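Local structure of GH26A (Muricauda sp. MAR_2010_75, 6Q75) at residues L47-Y53 with S294-S300; N54-S58 with R90-E94; A95-Y99 with L163-P169. The protein belongs to glycoside hydrolase family 26 and probably hydrolyses beta-linked polysaccharides such as mannans, as relatives in the family do. All blocks are in the same frame, centred on the assembly; numbering follows the deposited sequence.

Interaction 1 of 3, residues L47-Y53 with S294-S300; sequences LAGQHSY and SWFMVWS
Leu-47 N donates a nearly straight hydrogen bond to Ser-294 O (3.0 Å), the first of a parallel-strand series. Phe-296 N returns to Leu-47 O, Val-298 N to Gly-49 O, and His-51 N to Val-298 O (2.9 Å). Just past the second strand, Ser-300 N reaches His-51 O only weakly. The amide of Gln-50, on a chain bent at its second torsion, bonds straight through NE2 to His-51 O (3.0 Å) and weakly to Ser-300 O, which suits a buried amide with backbone carbonyls on hand. Gly-49 fits its place because a beta carbon there would run into Phe-296 O.

His-51 and Trp-299 both carry CG anti to the backbone N (chi1 176° and -172°), which sends their rings out side by side. They form an offset stack with planes 12° apart and the imidazole 3.9 Å from the six-membered ring, centroid to centroid; NE2 of His-51 comes within 3.3 Å of CH2 of Trp-299. Met-297 SD lies at the imidazole edge. Tyr-53 stands steeply to the indole, Ser-300 OG sits over the centre of its phenol ring, and one water joins Tyr-53 OH (2.6 Å) to Trp-299 NE1. With an alanine in place of Trp-299, the His-51 ring would probably lose the cover on one face and be freer to turn, and the water would lose a donor. On the other side of the sheet, Ala-48 CA lies over the Phe-296 ring in a CH-pi contact, and Ala-48 CB meets its CZ at 3.6 Å.

Trp-299 also touches Glu-277 and bound Tris and glycerol, probably from the crystallisation liquor. This is the closure of a (beta/alpha)8 barrel, first strand against eighth, with aromatics at the C-terminal strand ends, where such barrels hold their active site.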
# COMPACT_ATOMS: atom_id res chain seq x y z
N LEU A 47 11.04 6.00 6.99
CA LEU A 47 9.89 6.79 7.44
C LEU A 47 8.99 5.96 8.35
O LEU A 47 8.58 4.85 7.97
CB LEU A 47 9.08 7.29 6.24
CG LEU A 47 9.85 8.21 5.30
CD1 LEU A 47 9.20 8.19 3.96
CD2 LEU A 47 9.82 9.62 5.88
N ALA A 48 8.64 6.50 9.52
CA ALA A 48 7.68 5.84 10.41
C ALA A 48 6.25 6.04 9.91
O ALA A 48 5.84 7.18 9.65
CB ALA A 48 7.79 6.38 11.84
N GLY A 49 5.48 4.96 9.85
CA GLY A 49 4.14 5.04 9.30
C GLY A 49 3.15 4.24 10.12
O GLY A 49 3.51 3.33 10.88
N GLN A 50 1.87 4.59 9.95
CA GLN A 50 0.81 3.98 10.74
C GLN A 50 -0.48 3.97 9.93
O GLN A 50 -0.86 5.00 9.37
CB GLN A 50 0.61 4.75 12.05
CG GLN A 50 -0.56 4.23 12.89
CD GLN A 50 -0.26 2.88 13.55
OE1 GLN A 50 0.79 2.69 14.15
NE2 GLN A 50 -1.21 1.94 13.44
N HIS A 51 -1.17 2.83 9.93
CA HIS A 51 -2.44 2.62 9.25
C HIS A 51 -3.58 2.69 10.24
O HIS A 51 -3.43 2.32 11.41
CB HIS A 51 -2.41 1.25 8.57
CG HIS A 51 -3.70 0.87 7.91
ND1 HIS A 51 -3.98 1.22 6.61
CD2 HIS A 51 -4.76 0.12 8.33
CE1 HIS A 51 -5.15 0.73 6.25
NE2 HIS A 51 -5.65 0.07 7.27
N SER A 52 -4.73 3.21 9.79
CA SER A 52 -5.97 3.22 10.57
C SER A 52 -7.11 2.74 9.68
O SER A 52 -7.10 2.97 8.47
CB SER A 52 -6.29 4.63 11.13
OG SER A 52 -5.23 5.16 11.92
N TYR A 53 -8.10 2.08 10.28
CA TYR A 53 -9.30 1.74 9.53
C TYR A 53 -10.05 3.00 9.11
O TYR A 53 -10.06 4.00 9.84
CB TYR A 53 -10.22 0.85 10.36
CG TYR A 53 -9.53 -0.36 10.95
CD1 TYR A 53 -9.09 -1.39 10.12
CD2 TYR A 53 -9.36 -0.49 12.33
CE1 TYR A 53 -8.47 -2.52 10.66
CE2 TYR A 53 -8.77 -1.62 12.86
CZ TYR A 53 -8.33 -2.62 12.02
OH TYR A 53 -7.70 -3.74 12.55
N SER A 294 12.29 1.73 2.97
CA SER A 294 12.08 3.17 2.92
C SER A 294 11.04 3.66 3.89
O SER A 294 11.09 4.83 4.28
CB SER A 294 11.65 3.60 1.51
OG SER A 294 12.54 3.08 0.55
N TRP A 295 10.07 2.83 4.24
CA TRP A 295 9.12 3.15 5.30
C TRP A 295 8.61 1.84 5.87
O TRP A 295 8.84 0.77 5.31
CB TRP A 295 7.95 4.06 4.81
CG TRP A 295 6.89 3.41 3.98
CD1 TRP A 295 5.81 2.65 4.42
CD2 TRP A 295 6.76 3.49 2.55
NE1 TRP A 295 5.04 2.25 3.33
CE2 TRP A 295 5.61 2.75 2.18
CE3 TRP A 295 7.51 4.11 1.54
CZ2 TRP A 295 5.19 2.62 0.83
CZ3 TRP A 295 7.11 3.96 0.20
CH2 TRP A 295 5.95 3.23 -0.13
N PHE A 296 7.98 1.94 7.03
CA PHE A 296 7.18 0.86 7.57
C PHE A 296 5.82 1.43 7.90
O PHE A 296 5.70 2.63 8.16
CB PHE A 296 7.84 0.23 8.83
CG PHE A 296 7.97 1.18 9.99
CD1 PHE A 296 6.87 1.49 10.80
CD2 PHE A 296 9.21 1.69 10.34
CE1 PHE A 296 7.01 2.33 11.92
CE2 PHE A 296 9.35 2.54 11.44
CZ PHE A 296 8.26 2.85 12.24
N MET A 297 4.78 0.58 7.89
CA MET A 297 3.44 1.03 8.26
C MET A 297 2.82 0.00 9.21
O MET A 297 2.47 -1.10 8.78
CB MET A 297 2.54 1.21 7.01
CG MET A 297 1.25 1.89 7.40
SD MET A 297 -0.00 1.98 6.10
CE MET A 297 -0.35 0.23 5.84
N VAL A 298 2.71 0.36 10.49
CA VAL A 298 2.11 -0.55 11.46
C VAL A 298 0.61 -0.66 11.23
O VAL A 298 -0.07 0.33 10.90
CB VAL A 298 2.42 -0.09 12.89
CG1 VAL A 298 1.75 -0.99 13.90
CG2 VAL A 298 3.90 -0.10 13.09
N TRP A 299 0.08 -1.87 11.36
CA TRP A 299 -1.32 -2.14 11.07
C TRP A 299 -2.18 -1.79 12.27
O TRP A 299 -2.26 -2.56 13.22
CB TRP A 299 -1.52 -3.60 10.69
CG TRP A 299 -2.92 -3.84 10.19
CD1 TRP A 299 -3.97 -4.37 10.89
CD2 TRP A 299 -3.44 -3.48 8.90
NE1 TRP A 299 -5.10 -4.41 10.09
CE2 TRP A 299 -4.80 -3.86 8.87
CE3 TRP A 299 -2.87 -2.90 7.75
CZ2 TRP A 299 -5.61 -3.66 7.74
CZ3 TRP A 299 -3.67 -2.71 6.64
CH2 TRP A 299 -5.03 -3.09 6.64
N SER A 300 -2.88 -0.66 12.21
CA SER A 300 -3.84 -0.29 13.26
C SER A 300 -3.41 -0.62 14.68
O SER A 300 -2.39 -0.10 15.14
CB SER A 300 -5.18 -0.94 12.95
OG SER A 300 -5.64 -0.39 11.69
O HOH W 1 -7.49 -5.90 11.14

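Interaction 2 of 3, residues N54-S58 with R90-E94; sequences NENPS and RIVKE
The guanidinium of Arg-90 meets Asn-54 with its edge. NE points almost straight at Asn-54 O (2.8 Å), which lies in the guanidinium plane, while NH2 bonds to Asn-54 OD1 (3.0 Å) from above the plane of that side-chain carbonyl. The grip is side-on, one nitrogen to each oxygen, with a weak extra bond from NH2 to Asn-54 O; amide and guanidinium are turned 53° apart. A bend at the third torsion of Arg-90 (68°) turns its otherwise extended chain to bring NE and NH2 round to the loop. Asparagine suits the place because its amide works both ways: OD1 takes the arginine, and ND2 donates to Asp-78 O and Tyr-80 O.

In the (beta/alpha)8 barrel this joins the loop that follows the first strand to helix 88-100, which follows the second. Two aliphatic contacts back these bonds. Asn-54 CB rests on Ile-91 CG1 at 3.8 Å, and the rigid ring of Pro-57 lays CG on Glu-94 CB (3.9 Å). Past the proline, Ser-58 OG donates to Glu-94 OE2, modelled so short that its exact length is doubtful. The same carboxylate oxygen forms a salt bridge with Lys-98, while Ser-58 OG is also bonded to Trp-75 NE1.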
# COMPACT_ATOMS: atom_id res chain seq x y z
N ASN A 54 -10.70 2.93 7.95
CA ASN A 54 -11.29 4.17 7.43
C ASN A 54 -12.50 4.64 8.23
O ASN A 54 -12.92 5.79 8.03
CB ASN A 54 -11.66 4.04 5.94
CG ASN A 54 -12.84 3.09 5.67
OD1 ASN A 54 -13.91 3.14 6.31
ND2 ASN A 54 -12.66 2.23 4.69
N GLU A 55 -13.08 3.81 9.10
CA GLU A 55 -14.16 4.28 9.97
C GLU A 55 -13.71 5.44 10.85
O GLU A 55 -14.50 6.36 11.15
CB GLU A 55 -14.67 3.14 10.85
CG GLU A 55 -15.53 2.12 10.10
CD GLU A 55 -14.75 0.90 9.63
OE1 GLU A 55 -13.54 1.03 9.33
OE2 GLU A 55 -15.37 -0.19 9.56
N ASN A 56 -12.47 5.40 11.32
CA ASN A 56 -11.86 6.48 12.10
C ASN A 56 -10.44 6.61 11.57
O ASN A 56 -9.50 6.01 12.11
CB ASN A 56 -11.90 6.17 13.60
CG ASN A 56 -13.29 5.94 14.10
OD1 ASN A 56 -13.77 4.80 14.16
ND2 ASN A 56 -13.97 7.01 14.47
N PRO A 57 -10.26 7.36 10.48
CA PRO A 57 -9.07 7.19 9.63
C PRO A 57 -7.79 7.75 10.21
O PRO A 57 -6.74 7.60 9.57
CB PRO A 57 -9.46 7.93 8.34
CG PRO A 57 -10.56 8.86 8.74
CD PRO A 57 -11.30 8.20 9.86
N SER A 58 -7.81 8.36 11.40
CA SER A 58 -6.59 8.77 12.08
C SER A 58 -6.48 8.19 13.49
O SER A 58 -5.55 8.55 14.22
CB SER A 58 -6.51 10.29 12.11
OG SER A 58 -6.22 10.81 10.82
N ARG A 90 -15.04 10.58 3.38
CA ARG A 90 -14.42 10.69 4.70
C ARG A 90 -12.90 10.50 4.62
O ARG A 90 -12.14 11.18 5.31
CB ARG A 90 -15.05 9.66 5.64
CG ARG A 90 -14.48 9.61 7.04
CD ARG A 90 -15.31 8.68 7.95
NE ARG A 90 -15.21 7.26 7.57
CZ ARG A 90 -16.17 6.58 6.96
NH1 ARG A 90 -17.32 7.18 6.63
NH2 ARG A 90 -16.00 5.29 6.65
N ILE A 91 -12.45 9.56 3.79
CA ILE A 91 -11.02 9.32 3.59
C ILE A 91 -10.37 10.54 2.95
O ILE A 91 -9.29 10.98 3.37
CB ILE A 91 -10.82 8.07 2.70
CG1 ILE A 91 -11.28 6.82 3.43
CG2 ILE A 91 -9.37 7.97 2.19
CD1 ILE A 91 -11.51 5.67 2.47
N VAL A 92 -11.01 11.09 1.93
CA VAL A 92 -10.39 12.21 1.22
C VAL A 92 -10.22 13.39 2.15
O VAL A 92 -9.16 14.05 2.16
CB VAL A 92 -11.21 12.58 -0.02
CG1 VAL A 92 -10.76 13.95 -0.54
CG2 VAL A 92 -11.06 11.54 -1.10
N LYS A 93 -11.24 13.67 2.96
CA LYS A 93 -11.18 14.83 3.85
C LYS A 93 -10.05 14.68 4.85
O LYS A 93 -9.34 15.65 5.14
CB LYS A 93 -12.50 15.02 4.59
CG LYS A 93 -12.58 16.32 5.38
N GLU A 94 -9.85 13.49 5.38
CA GLU A 94 -8.78 13.35 6.34
C GLU A 94 -7.42 13.27 5.66
O GLU A 94 -6.43 13.76 6.21
CB GLU A 94 -9.03 12.14 7.25
CG GLU A 94 -7.94 11.99 8.32
CD GLU A 94 -8.06 13.03 9.43
OE1 GLU A 94 -9.02 13.82 9.42
OE2 GLU A 94 -7.19 13.05 10.33

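Interaction 3 of 3, residues A95-Y99 with L163-P169; sequences AIDKY and LQEAKVP
Ala-95, Ile-96 and Tyr-99, on one side of helix 88-100, make apolar contacts with the last turn of helix 144-165 and the residues that follow it. Leu-163 sends CD2 between two partners, 3.8 Å from Ala-95 CB and 3.9 Å from Ile-96 CG1. Ile-96 also lays CG1 against Ala-166 CB at 3.8 Å, its chain crossing that of Leu-163 at a slant. Each alanine leaves room for a larger partner, Leu-163 over Ala-95 and Ile-96 over Ala-166.

The aromatic contacts belong to Tyr-99. Its CG is anti to the backbone N (chi1 -177°), which carries the ring out from the helix and across the chain after Ala-166. Val-168 CA sits over the middle of the ring in a CH-pi contact, 4.3 Å from the ring centroid and 11° off the normal. Val-168 CG2 meets Tyr-99 CD2 at 3.6 Å, the two side chains running past each other in opposite directions, and Pro-169 CD approaches Tyr-99 CE1 at the same distance.

These parts are the helices after the second and third strands of the (beta/alpha)8 barrel, neighbours in its outer layer, and the turn leading into strand 170-173. Leu-163 and Val-168 also touch Leu-107 and Val-105 of strand 104-108, so the contact reaches inward to the barrel wall.

Polar contacts shape the turn. Helix 144-165 ends in a Schellman motif: Lys-167 takes a positive phi, Val-168 N bonds back to Leu-163 O and Lys-167 N to Gln-164 O. No direct hydrogen bond crosses the contact. Instead a water donates to Lys-167 O (2.7 Å) and is bonded as well to Tyr-99 OH, which gives the phenol oxygen a polar partner while Val-168 covers a face of the ring.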
# COMPACT_ATOMS: atom_id res chain seq x y z
N ALA A 95 -7.35 12.69 4.45
CA ALA A 95 -6.07 12.67 3.73
C ALA A 95 -5.60 14.08 3.40
O ALA A 95 -4.41 14.38 3.51
CB ALA A 95 -6.19 11.85 2.45
N ILE A 96 -6.53 14.95 2.96
CA ILE A 96 -6.13 16.33 2.68
C ILE A 96 -5.68 17.02 3.96
O ILE A 96 -4.66 17.72 3.97
CB ILE A 96 -7.26 17.09 1.98
CG1 ILE A 96 -7.41 16.60 0.55
CG2 ILE A 96 -7.00 18.58 1.99
CD1 ILE A 96 -8.79 16.91 -0.08
N ASP A 97 -6.42 16.83 5.06
CA ASP A 97 -5.98 17.42 6.32
C ASP A 97 -4.60 16.91 6.73
O ASP A 97 -3.75 17.70 7.14
CB ASP A 97 -6.98 17.13 7.46
CG ASP A 97 -8.23 18.01 7.42
OD1 ASP A 97 -8.31 18.93 6.57
OD2 ASP A 97 -9.12 17.81 8.28
N LYS A 98 -4.36 15.59 6.62
CA LYS A 98 -3.07 15.04 7.03
C LYS A 98 -1.94 15.55 6.14
O LYS A 98 -0.88 15.93 6.64
CB LYS A 98 -3.11 13.52 7.05
CG LYS A 98 -3.83 12.97 8.26
CD LYS A 98 -2.93 13.06 9.50
CE LYS A 98 -3.71 12.87 10.78
NZ LYS A 98 -4.49 14.06 11.17
N TYR A 99 -2.19 15.62 4.83
CA TYR A 99 -1.22 16.21 3.92
C TYR A 99 -0.95 17.67 4.29
O TYR A 99 0.21 18.11 4.32
CB TYR A 99 -1.75 16.11 2.47
CG TYR A 99 -0.78 16.64 1.46
CD1 TYR A 99 0.45 16.03 1.29
CD2 TYR A 99 -1.06 17.78 0.72
CE1 TYR A 99 1.36 16.51 0.38
CE2 TYR A 99 -0.15 18.28 -0.20
CZ TYR A 99 1.07 17.63 -0.36
OH TYR A 99 2.00 18.10 -1.25
N LEU A 163 -8.28 14.11 -4.73
CA LEU A 163 -6.96 14.27 -4.12
C LEU A 163 -5.97 14.90 -5.09
O LEU A 163 -5.13 15.72 -4.69
CB LEU A 163 -6.47 12.91 -3.61
CG LEU A 163 -7.23 12.43 -2.36
CD1 LEU A 163 -7.06 10.94 -2.16
CD2 LEU A 163 -6.74 13.17 -1.12
N GLN A 164 -6.05 14.57 -6.38
CA GLN A 164 -5.19 15.22 -7.36
C GLN A 164 -5.46 16.72 -7.42
O GLN A 164 -4.53 17.52 -7.52
CB GLN A 164 -5.38 14.59 -8.74
CG GLN A 164 -4.55 15.25 -9.82
CD GLN A 164 -4.42 14.38 -11.06
OE1 GLN A 164 -3.35 13.88 -11.40
NE2 GLN A 164 -5.55 14.18 -11.75
N GLU A 165 -6.74 17.11 -7.41
CA GLU A 165 -7.10 18.52 -7.45
C GLU A 165 -6.58 19.26 -6.21
O GLU A 165 -6.30 20.46 -6.29
CB GLU A 165 -8.62 18.66 -7.59
CG GLU A 165 -9.22 19.96 -7.07
CD GLU A 165 -10.73 19.88 -6.88
OE1 GLU A 165 -11.44 19.46 -7.83
OE2 GLU A 165 -11.22 20.24 -5.78
N ALA A 166 -6.47 18.58 -5.08
CA ALA A 166 -5.84 19.16 -3.89
C ALA A 166 -4.32 19.04 -3.91
O ALA A 166 -3.67 19.47 -2.95
CB ALA A 166 -6.37 18.48 -2.63
N LYS A 167 -3.74 18.47 -4.98
CA LYS A 167 -2.29 18.34 -5.16
C LYS A 167 -1.66 17.43 -4.11
O LYS A 167 -0.55 17.67 -3.66
CB LYS A 167 -1.58 19.70 -5.18
CG LYS A 167 -2.29 20.73 -6.11
CD LYS A 167 -1.68 22.13 -6.03
CE LYS A 167 -0.21 22.15 -6.36
NZ LYS A 167 0.30 23.57 -6.48
N VAL A 168 -2.35 16.35 -3.74
CA VAL A 168 -1.85 15.36 -2.80
C VAL A 168 -1.26 14.19 -3.59
O VAL A 168 -2.02 13.50 -4.30
CB VAL A 168 -2.94 14.87 -1.84
CG1 VAL A 168 -2.35 13.88 -0.74
CG2 VAL A 168 -3.65 16.04 -1.17
N PRO A 169 0.03 13.90 -3.47
CA PRO A 169 0.57 12.67 -4.06
C PRO A 169 0.23 11.50 -3.16
O PRO A 169 0.22 11.63 -1.94
CB PRO A 169 2.09 12.93 -4.05
CG PRO A 169 2.29 13.74 -2.79
CD PRO A 169 1.01 14.57 -2.60
O HOH W 2 1.10 19.71 -3.19

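How the interactions relate
Interaction 1 joins the first and eighth barrel strands and encloses the other two along the chain; interaction 2 closes before interaction 3 opens. Interactions 2 and 3 share helix 88-100, whose first half takes the loop 54-58 and whose second half takes 163-169; their centres are about 12 Å apart and they touch where Ser-58 meets Lys-98 and Val-92 meets Leu-163. Interaction 1, centred about 15 Å from interaction 2, touches it through Ser-52, since 47-53 runs directly into 54-58. Interaction 3 does not touch interaction 1, their nearest atoms being about 8 Å apart. Together they run from the closing seam of the barrel, by way of the loop 54-58, to two neighbouring helices of the outer layer.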